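PDB 5J8Y: polycomb protein Sfmbt, which probably helps to target the Polycomb complex PRC1 to Polycomb response elements, its SAM domain forming a heterodimer with that of Scm. Local coordinates for residues C[6-18]-C[27-41]. Numbering follows the deposited sequence.
Sequences PDTWNVYDVSQFL and CDTFSRNKIDGKRLL
Val11 and Val14, one helical turn apart on helix 11-18, bring their methyls against the segment that runs from helix 27-32 to helix 37-40. Val11 lies alongside the end of helix 27-32: its CG1, anti to the backbone N (chi1 -177°), touches Ser31 CA at 3.6 Å, while CG2 faces the backbone of Lys34. That lysine, with positive phi, closes the helix in a Schellman motif and turns the chain toward Ile35. Val14 is buried deeper. Its CG1 meets the edge of the Phe30 ring near the ring plane, 3.7 Å from CD2, and its CG2 presses on backbone, 3.2 Å from Ile35 O; a beta-branched residue suits this place because its two methyls serve two surfaces at once. With an alanine here, both methyls gone, a gap would probably open between the Phe30 edge and the 35-37 backbone, and the ring would lose one support. A water donates to both Ile35 O and Val11 O. Farther along, Leu18 CD1 approaches Phe30 CD2 at 3.5 Å. Cys27 SG lies 3.4 Å from Ser15 O and 4.0 Å from Leu18 CB; a short thiol suits this place, where helix segments 11-18 and 27-32 run nearly antiparallel, their axes 9.3 Å apart at closest approach. At the other end Gly37 N donates to Trp9 O (2.8 Å), and a second water donates to Asp7 O and Trp9 O and accepts from Lys38 N. Glycine suits position 37 because a CB would fall on Pro6 O. Helix 56-71 (Ile62 on Leu18) and helix 45-51 (Leu51 on Phe30) pack round this contact in the helical SAM domain. Apolar side chains thus fill the interior, whereas the Gly37 bond and the water at Lys38 N probably help to set residues 6-9 against the start of helix 37-40.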
ATOM      1  N   PRO C   6      12.935   9.769  15.575  1.00 31.52           N
ATOM      2  CA  PRO C   6      13.254   8.617  14.767  1.00 32.55           C
ATOM      3  C   PRO C   6      14.677   8.434  14.375  1.00 29.45           C
ATOM      4  O   PRO C   6      15.065   7.318  14.251  1.00 28.17           O
ATOM      5  CB  PRO C   6      12.347   8.781  13.537  1.00 32.06           C
ATOM      6  CG  PRO C   6      11.733  10.064  13.651  1.00 29.38           C
ATOM      7  CD  PRO C   6      11.744  10.424  15.071  1.00 35.24           C
ATOM      8  N   ASP C   7      15.425   9.498  14.173  1.00 30.04           N
ATOM      9  CA  ASP C   7      16.811   9.327  13.807  1.00 31.05           C
ATOM     10  C   ASP C   7      17.601   8.693  14.949  1.00 28.79           C
ATOM     11  O   ASP C   7      18.579   8.158  14.718  1.00 30.22           O
ATOM     12  CB  ASP C   7      17.480  10.610  13.321  1.00 33.75           C
ATOM     13  CG  ASP C   7      17.229  11.781  14.192  1.00 35.55           C
ATOM     14  OD1 ASP C   7      16.961  11.616  15.370  1.00 36.16           O
ATOM     15  OD2 ASP C   7      17.365  12.899  13.689  1.00 42.54           O
ATOM     16  N   THR C   8      17.110   8.750  16.165  1.00 29.39           N
ATOM     17  CA  THR C   8      17.778   8.066  17.282  1.00 29.23           C
ATOM     18  C   THR C   8      17.394   6.576  17.387  1.00 28.96           C
ATOM     19  O   THR C   8      18.100   5.789  17.959  1.00 27.58           O
ATOM     20  CB  THR C   8      17.466   8.756  18.611  1.00 28.24           C
ATOM     21  OG1 THR C   8      16.104   8.541  18.945  1.00 29.60           O
ATOM     22  CG2 THR C   8      17.785  10.230  18.542  1.00 29.94           C
ATOM     23  N   TRP C   9      16.259   6.207  16.819  1.00 30.58           N
ATOM     24  CA  TRP C   9      15.735   4.855  16.981  1.00 28.37           C
ATOM     25  C   TRP C   9      16.682   3.720  16.523  1.00 29.82           C
ATOM     26  O   TRP C   9      17.288   3.791  15.485  1.00 30.49           O
ATOM     27  CB  TRP C   9      14.465   4.696  16.158  1.00 30.10           C
ATOM     28  CG  TRP C   9      13.214   5.462  16.593  1.00 31.76           C
ATOM     29  CD1 TRP C   9      13.053   6.314  17.649  1.00 32.04           C
ATOM     30  CD2 TRP C   9      11.967   5.422  15.926  1.00 29.64           C
ATOM     31  NE1 TRP C   9      11.770   6.800  17.674  1.00 32.91           N
ATOM     32  CE2 TRP C   9      11.083   6.255  16.626  1.00 31.48           C
ATOM     33  CE3 TRP C   9      11.511   4.756  14.800  1.00 29.04           C
ATOM     34  CZ2 TRP C   9       9.787   6.443  16.221  1.00 32.16           C
ATOM     35  CZ3 TRP C   9      10.249   4.925  14.426  1.00 30.51           C
ATOM     36  CH2 TRP C   9       9.381   5.752  15.135  1.00 31.06           C
ATOM     37  N   ASN C  10      16.771   2.657  17.308  1.00 29.27           N
ATOM     38  CA  ASN C  10      17.426   1.413  16.891  1.00 30.79           C
ATOM     39  C   ASN C  10      16.427   0.423  16.268  1.00 29.54           C
ATOM     40  O   ASN C  10      15.301   0.769  16.072  1.00 30.22           O
ATOM     41  CB  ASN C  10      18.171   0.753  18.048  1.00 28.65           C
ATOM     42  CG  ASN C  10      17.270   0.453  19.211  1.00 29.35           C
ATOM     43  OD1 ASN C  10      16.100   0.171  19.044  1.00 26.76           O
ATOM     44  ND2 ASN C  10      17.826   0.519  20.408  1.00 30.18           N
ATOM     45  N   VAL C  11      16.876  -0.808  16.007  1.00 29.70           N
ATOM     46  CA  VAL C  11      16.072  -1.829  15.374  1.00 31.18           C
ATOM     47  C   VAL C  11      14.847  -2.140  16.224  1.00 31.67           C
ATOM     48  O   VAL C  11      13.759  -2.316  15.714  1.00 30.90           O
ATOM     49  CB  VAL C  11      16.817  -3.176  15.180  1.00 33.02           C
ATOM     50  CG1 VAL C  11      15.911  -4.133  14.455  1.00 35.00           C
ATOM     51  CG2 VAL C  11      18.105  -3.032  14.407  1.00 34.25           C
ATOM     52  N   TYR C  12      15.047  -2.211  17.530  1.00 30.74           N
ATOM     53  CA  TYR C  12      13.953  -2.419  18.468  1.00 31.23           C
ATOM     54  C   TYR C  12      12.979  -1.263  18.456  1.00 28.89           C
ATOM     55  O   TYR C  12      11.797  -1.451  18.605  1.00 30.88           O
ATOM     56  CB  TYR C  12      14.459  -2.719  19.880  1.00 31.70           C
ATOM     57  CG  TYR C  12      13.356  -2.961  20.896  1.00 31.41           C
ATOM     58  CD1 TYR C  12      12.812  -4.215  21.086  1.00 32.27           C
ATOM     59  CD2 TYR C  12      12.881  -1.937  21.672  1.00 32.57           C
ATOM     60  CE1 TYR C  12      11.827  -4.419  22.013  1.00 33.03           C
ATOM     61  CE2 TYR C  12      11.909  -2.126  22.590  1.00 31.73           C
ATOM     62  CZ  TYR C  12      11.382  -3.362  22.759  1.00 33.46           C
ATOM     63  OH  TYR C  12      10.407  -3.516  23.669  1.00 37.38           O
ATOM     64  N   ASP C  13      13.479  -0.056  18.313  1.00 29.97           N
ATOM     65  CA  ASP C  13      12.608   1.104  18.260  1.00 29.98           C
ATOM     66  C   ASP C  13      11.644   0.970  17.029  1.00 28.92           C
ATOM     67  O   ASP C  13      10.481   1.204  17.131  1.00 27.70           O
ATOM     68  CB  ASP C  13      13.438   2.371  18.148  1.00 30.38           C
ATOM     69  CG  ASP C  13      14.070   2.807  19.486  1.00 31.83           C
ATOM     70  OD1 ASP C  13      13.342   2.983  20.467  1.00 31.31           O
ATOM     71  OD2 ASP C  13      15.279   2.980  19.509  1.00 28.71           O
ATOM     72  N   VAL C  14      12.173   0.547  15.892  1.00 27.76           N
ATOM     73  CA  VAL C  14      11.397   0.387  14.663  1.00 28.66           C
ATOM     74  C   VAL C  14      10.327  -0.707  14.829  1.00 30.49           C
ATOM     75  O   VAL C  14       9.221  -0.589  14.353  1.00 30.88           O
ATOM     76  CB  VAL C  14      12.334   0.111  13.463  1.00 28.92           C
ATOM     77  CG1 VAL C  14      11.555  -0.170  12.205  1.00 31.67           C
ATOM     78  CG2 VAL C  14      13.285   1.285  13.230  1.00 28.39           C
ATOM     79  N   SER C  15      10.663  -1.762  15.544  1.00 30.72           N
ATOM     80  CA  SER C  15       9.729  -2.865  15.749  1.00 31.93           C
ATOM     81  C   SER C  15       8.504  -2.411  16.534  1.00 31.55           C
ATOM     82  O   SER C  15       7.373  -2.741  16.176  1.00 31.62           O
ATOM     83  CB  SER C  15      10.416  -4.022  16.476  1.00 33.61           C
ATOM     84  OG  SER C  15      11.282  -4.727  15.603  1.00 35.39           O
ATOM     85  N   GLN C  16       8.729  -1.644  17.553  1.00 29.34           N
ATOM     86  CA  GLN C  16       7.669  -1.187  18.372  1.00 30.04           C
ATOM     87  C   GLN C  16       6.836  -0.202  17.621  1.00 31.16           C
ATOM     88  O   GLN C  16       5.653  -0.138  17.810  1.00 32.14           O
ATOM     89  CB  GLN C  16       8.203  -0.576  19.643  1.00 29.49           C
ATOM     90  CG  GLN C  16       8.913  -1.535  20.593  1.00 33.40           C
ATOM     91  CD  GLN C  16       8.111  -2.796  20.898  1.00 31.72           C
ATOM     92  OE1 GLN C  16       8.463  -3.835  20.496  1.00 34.12           O
ATOM     93  NE2 GLN C  16       7.073  -2.672  21.625  1.00 31.28           N
ATOM     94  N   PHE C  17       7.459   0.574  16.780  1.00 29.57           N
ATOM     95  CA  PHE C  17       6.711   1.569  16.014  1.00 29.88           C
ATOM     96  C   PHE C  17       5.746   0.824  15.110  1.00 30.54           C
ATOM     97  O   PHE C  17       4.603   1.116  15.035  1.00 29.95           O
ATOM     98  CB  PHE C  17       7.658   2.415  15.233  1.00 29.89           C
ATOM     99  CG  PHE C  17       7.014   3.257  14.226  1.00 30.01           C
ATOM    100  CD1 PHE C  17       6.263   4.334  14.595  1.00 29.49           C
ATOM    101  CD2 PHE C  17       7.171   2.972  12.902  1.00 29.67           C
ATOM    102  CE1 PHE C  17       5.691   5.118  13.649  1.00 26.71           C
ATOM    103  CE2 PHE C  17       6.581   3.751  11.952  1.00 26.78           C
ATOM    104  CZ  PHE C  17       5.843   4.823  12.337  1.00 26.53           C
ATOM    105  N   LEU C  18       6.270  -0.150  14.424  1.00 30.13           N
ATOM    106  CA  LEU C  18       5.466  -1.010  13.571  1.00 32.38           C
ATOM    107  C   LEU C  18       4.371  -1.712  14.375  1.00 32.72           C
ATOM    108  O   LEU C  18       3.282  -1.958  13.862  1.00 31.68           O
ATOM    109  CB  LEU C  18       6.356  -2.045  12.877  1.00 31.14           C
ATOM    110  CG  LEU C  18       7.271  -1.520  11.770  1.00 32.12           C
ATOM    111  CD1 LEU C  18       8.451  -2.451  11.558  1.00 31.56           C
ATOM    112  CD2 LEU C  18       6.493  -1.353  10.474  1.00 29.89           C
ATOM    113  N   CYS C  27       7.493  -6.721  11.571  1.00 32.45           N
ATOM    114  CA  CYS C  27       8.589  -6.462  12.472  1.00 34.48           C
ATOM    115  C   CYS C  27       9.778  -7.381  12.248  1.00 35.03           C
ATOM    116  O   CYS C  27      10.878  -6.926  12.156  1.00 34.25           O
ATOM    117  CB  CYS C  27       8.122  -6.660  13.902  1.00 32.09           C
ATOM    118  SG  CYS C  27       6.803  -5.640  14.493  1.00 29.25           S
ATOM    119  N   ASP C  28       9.540  -8.663  12.106  1.00 35.94           N
ATOM    120  CA  ASP C  28      10.627  -9.614  12.024  1.00 39.91           C
ATOM    121  C   ASP C  28      11.481  -9.430  10.760  1.00 40.37           C
ATOM    122  O   ASP C  28      12.711  -9.533  10.814  1.00 39.53           O
ATOM    123  CB  ASP C  28      10.219 -11.096  12.299  1.00 41.46           C
ATOM    124  CG  ASP C  28       9.380 -11.323  13.625  1.00 42.53           C
ATOM    125  OD1 ASP C  28       9.437 -10.522  14.545  1.00 39.59           O
ATOM    126  OD2 ASP C  28       8.660 -12.361  13.730  1.00 41.89           O
ATOM    127  N   THR C  29      10.848  -9.136   9.628  1.00 38.97           N
ATOM    128  CA  THR C  29      11.597  -8.839   8.403  1.00 39.96           C
ATOM    129  C   THR C  29      12.443  -7.573   8.560  1.00 37.71           C
ATOM    130  O   THR C  29      13.575  -7.490   8.134  1.00 36.00           O
ATOM    131  CB  THR C  29      10.709  -8.699   7.165  1.00 39.73           C
ATOM    132  OG1 THR C  29       9.777  -9.782   7.110  1.00 39.81           O
ATOM    133  CG2 THR C  29      11.534  -8.740   5.984  1.00 37.11           C
ATOM    134  N   PHE C  30      11.852  -6.614   9.217  1.00 35.65           N
ATOM    135  CA  PHE C  30      12.492  -5.362   9.452  1.00 36.21           C
ATOM    136  C   PHE C  30      13.740  -5.561  10.361  1.00 36.99           C
ATOM    137  O   PHE C  30      14.773  -4.982  10.135  1.00 36.08           O
ATOM    138  CB  PHE C  30      11.496  -4.377  10.005  1.00 34.97           C
ATOM    139  CG  PHE C  30      10.913  -3.472   8.967  1.00 36.46           C
ATOM    140  CD1 PHE C  30      10.365  -3.990   7.845  1.00 36.36           C
ATOM    141  CD2 PHE C  30      10.926  -2.106   9.115  1.00 33.82           C
ATOM    142  CE1 PHE C  30       9.845  -3.172   6.864  1.00 37.23           C
ATOM    143  CE2 PHE C  30      10.392  -1.295   8.151  1.00 35.24           C
ATOM    144  CZ  PHE C  30       9.866  -1.824   7.023  1.00 35.17           C
ATOM    145  N   SER C  31      13.595  -6.384  11.386  1.00 36.19           N
ATOM    146  CA  SER C  31      14.682  -6.746  12.312  1.00 38.09           C
ATOM    147  C   SER C  31      15.768  -7.518  11.669  1.00 39.10           C
ATOM    148  O   SER C  31      16.915  -7.209  11.804  1.00 39.20           O
ATOM    149  CB  SER C  31      14.160  -7.581  13.433  1.00 36.71           C
ATOM    150  OG  SER C  31      13.456  -6.805  14.303  1.00 39.53           O
ATOM    151  N   ARG C  32      15.380  -8.491  10.887  1.00 41.35           N
ATOM    152  CA  ARG C  32      16.341  -9.324  10.225  1.00 42.50           C
ATOM    153  C   ARG C  32      17.180  -8.489   9.322  1.00 41.40           C
ATOM    154  O   ARG C  32      18.347  -8.706   9.239  1.00 43.48           O
ATOM    155  CB  ARG C  32      15.661 -10.400   9.414  1.00 43.42           C
ATOM    156  CG  ARG C  32      15.195 -11.610  10.158  1.00 47.49           C
ATOM    157  CD  ARG C  32      14.624 -12.578   9.135  1.00 51.11           C
ATOM    158  NE  ARG C  32      13.390 -12.089   8.583  1.00 48.03           N
ATOM    159  CZ  ARG C  32      12.257 -12.094   9.254  1.00 46.29           C
ATOM    160  NH1 ARG C  32      12.203 -12.560  10.457  1.00 46.61           N
ATOM    161  NH2 ARG C  32      11.188 -11.636   8.718  1.00 46.16           N
ATOM    162  N   ASN C  33      16.585  -7.534   8.647  1.00 37.50           N
ATOM    163  CA  ASN C  33      17.338  -6.646   7.808  1.00 38.19           C
ATOM    164  C   ASN C  33      17.929  -5.437   8.507  1.00 40.41           C
ATOM    165  O   ASN C  33      18.450  -4.530   7.891  1.00 38.79           O
ATOM    166  CB  ASN C  33      16.471  -6.186   6.683  1.00 36.86           C
ATOM    167  CG  ASN C  33      16.182  -7.263   5.746  1.00 37.64           C
ATOM    168  OD1 ASN C  33      16.966  -7.554   4.868  1.00 38.74           O
ATOM    169  ND2 ASN C  33      15.056  -7.884   5.941  1.00 38.66           N
ATOM    170  N   LYS C  34      17.838  -5.437   9.805  1.00 40.52           N
ATOM    171  CA  LYS C  34      18.409  -4.391  10.572  1.00 39.08           C
ATOM    172  C   LYS C  34      18.029  -3.033  10.065  1.00 37.60           C
ATOM    173  O   LYS C  34      18.824  -2.245   9.621  1.00 38.70           O
ATOM    174  CB  LYS C  34      19.906  -4.579  10.654  1.00 42.75           C
ATOM    175  CG  LYS C  34      20.309  -5.694  11.596  1.00 44.88           C
ATOM    176  CD  LYS C  34      21.779  -5.725  11.858  1.00 52.50           C
ATOM    177  CE  LYS C  34      22.188  -5.041  13.159  1.00 59.01           C
ATOM    178  NZ  LYS C  34      23.671  -5.078  13.327  1.00 58.88           N
ATOM    179  N   ILE C  35      16.741  -2.784  10.161  1.00 36.44           N
ATOM    180  CA  ILE C  35      16.161  -1.510   9.839  1.00 36.54           C
ATOM    181  C   ILE C  35      15.953  -0.767  11.159  1.00 32.88           C
ATOM    182  O   ILE C  35      15.034  -1.043  11.894  1.00 30.63           O
ATOM    183  CB  ILE C  35      14.825  -1.663   9.097  1.00 35.10           C
ATOM    184  CG1 ILE C  35      14.996  -2.520   7.844  1.00 37.09           C
ATOM    185  CG2 ILE C  35      14.223  -0.295   8.802  1.00 34.20           C
ATOM    186  CD1 ILE C  35      15.602  -1.832   6.658  1.00 37.70           C
ATOM    187  N   ASP C  36      16.874   0.137  11.441  1.00 32.41           N
ATOM    188  CA  ASP C  36      16.787   1.070  12.549  1.00 31.01           C
ATOM    189  C   ASP C  36      16.200   2.397  12.062  1.00 32.95           C
ATOM    190  O   ASP C  36      15.861   2.536  10.905  1.00 30.42           O
ATOM    191  CB  ASP C  36      18.164   1.263  13.221  1.00 33.99           C
ATOM    192  CG  ASP C  36      19.151   2.019  12.349  1.00 34.26           C
ATOM    193  OD1 ASP C  36      18.853   2.250  11.173  1.00 33.52           O
ATOM    194  OD2 ASP C  36      20.246   2.360  12.831  1.00 33.28           O
ATOM    195  N   GLY C  37      16.028   3.339  12.978  1.00 31.12           N
ATOM    196  CA  GLY C  37      15.480   4.637  12.652  1.00 32.73           C
ATOM    197  C   GLY C  37      16.087   5.266  11.407  1.00 32.81           C
ATOM    198  O   GLY C  37      15.385   5.596  10.474  1.00 33.47           O
ATOM    199  N   LYS C  38      17.404   5.404  11.399  1.00 32.39           N
ATOM    200  CA  LYS C  38      18.108   6.058  10.319  1.00 33.21           C
ATOM    201  C   LYS C  38      17.770   5.455   8.974  1.00 35.07           C
ATOM    202  O   LYS C  38      17.415   6.123   8.047  1.00 34.66           O
ATOM    203  CB  LYS C  38      19.618   5.938  10.551  1.00 38.74           C
ATOM    204  CG  LYS C  38      20.526   6.265   9.410  1.00 42.42           C
ATOM    205  CD  LYS C  38      21.869   6.736   9.940  1.00 46.02           C
ATOM    206  CE  LYS C  38      22.722   7.250   8.809  1.00 53.83           C
ATOM    207  NZ  LYS C  38      22.517   8.655   8.436  1.00 50.97           N
ATOM    208  N   ARG C  39      17.867   4.145   8.869  1.00 35.11           N
ATOM    209  CA  ARG C  39      17.548   3.473   7.645  1.00 35.65           C
ATOM    210  C   ARG C  39      16.065   3.576   7.347  1.00 34.12           C
ATOM    211  O   ARG C  39      15.671   3.674   6.209  1.00 34.60           O
ATOM    212  CB  ARG C  39      18.012   2.049   7.657  1.00 35.86           C
ATOM    213  CG  ARG C  39      17.684   1.278   6.412  1.00 38.65           C
ATOM    214  CD  ARG C  39      18.296   1.749   5.106  1.00 40.75           C
ATOM    215  NE  ARG C  39      17.939   0.787   4.088  1.00 42.99           N
ATOM    216  CZ  ARG C  39      17.964   0.961   2.789  1.00 46.36           C
ATOM    217  NH1 ARG C  39      18.384   2.072   2.234  1.00 49.75           N
ATOM    218  NH2 ARG C  39      17.539  -0.016   2.034  1.00 48.41           N
ATOM    219  N   LEU C  40      15.253   3.574   8.362  1.00 30.76           N
ATOM    220  CA  LEU C  40      13.836   3.703   8.183  1.00 31.16           C
ATOM    221  C   LEU C  40      13.489   4.909   7.318  1.00 31.26           C
ATOM    222  O   LEU C  40      12.924   4.794   6.264  1.00 28.78           O
ATOM    223  CB  LEU C  40      13.135   3.895   9.503  1.00 29.78           C
ATOM    224  CG  LEU C  40      11.608   3.832   9.470  1.00 28.44           C
ATOM    225  CD1 LEU C  40      11.039   2.513   9.008  1.00 28.02           C
ATOM    226  CD2 LEU C  40      10.994   4.236  10.778  1.00 30.26           C
ATOM    227  N   LEU C  41      13.881   6.054   7.823  1.00 30.95           N
ATOM    228  CA  LEU C  41      13.637   7.327   7.191  1.00 30.39           C
ATOM    229  C   LEU C  41      14.293   7.500   5.845  1.00 30.66           C
ATOM    230  O   LEU C  41      14.050   8.460   5.198  1.00 31.73           O
ATOM    231  CB  LEU C  41      14.037   8.450   8.098  1.00 30.47           C
ATOM    232  CG  LEU C  41      13.611   8.462   9.533  1.00 28.91           C
ATOM    233  CD1 LEU C  41      14.187   9.654  10.181  1.00 29.48           C
ATOM    234  CD2 LEU C  41      12.125   8.496   9.743  1.00 31.28           C
TER
HETATM  235  O   HOH W   1      18.981   5.203  13.682  1.00 33.62           O
HETATM  236  O   HOH W   2      13.415  -3.093  13.142  1.00 29.97           O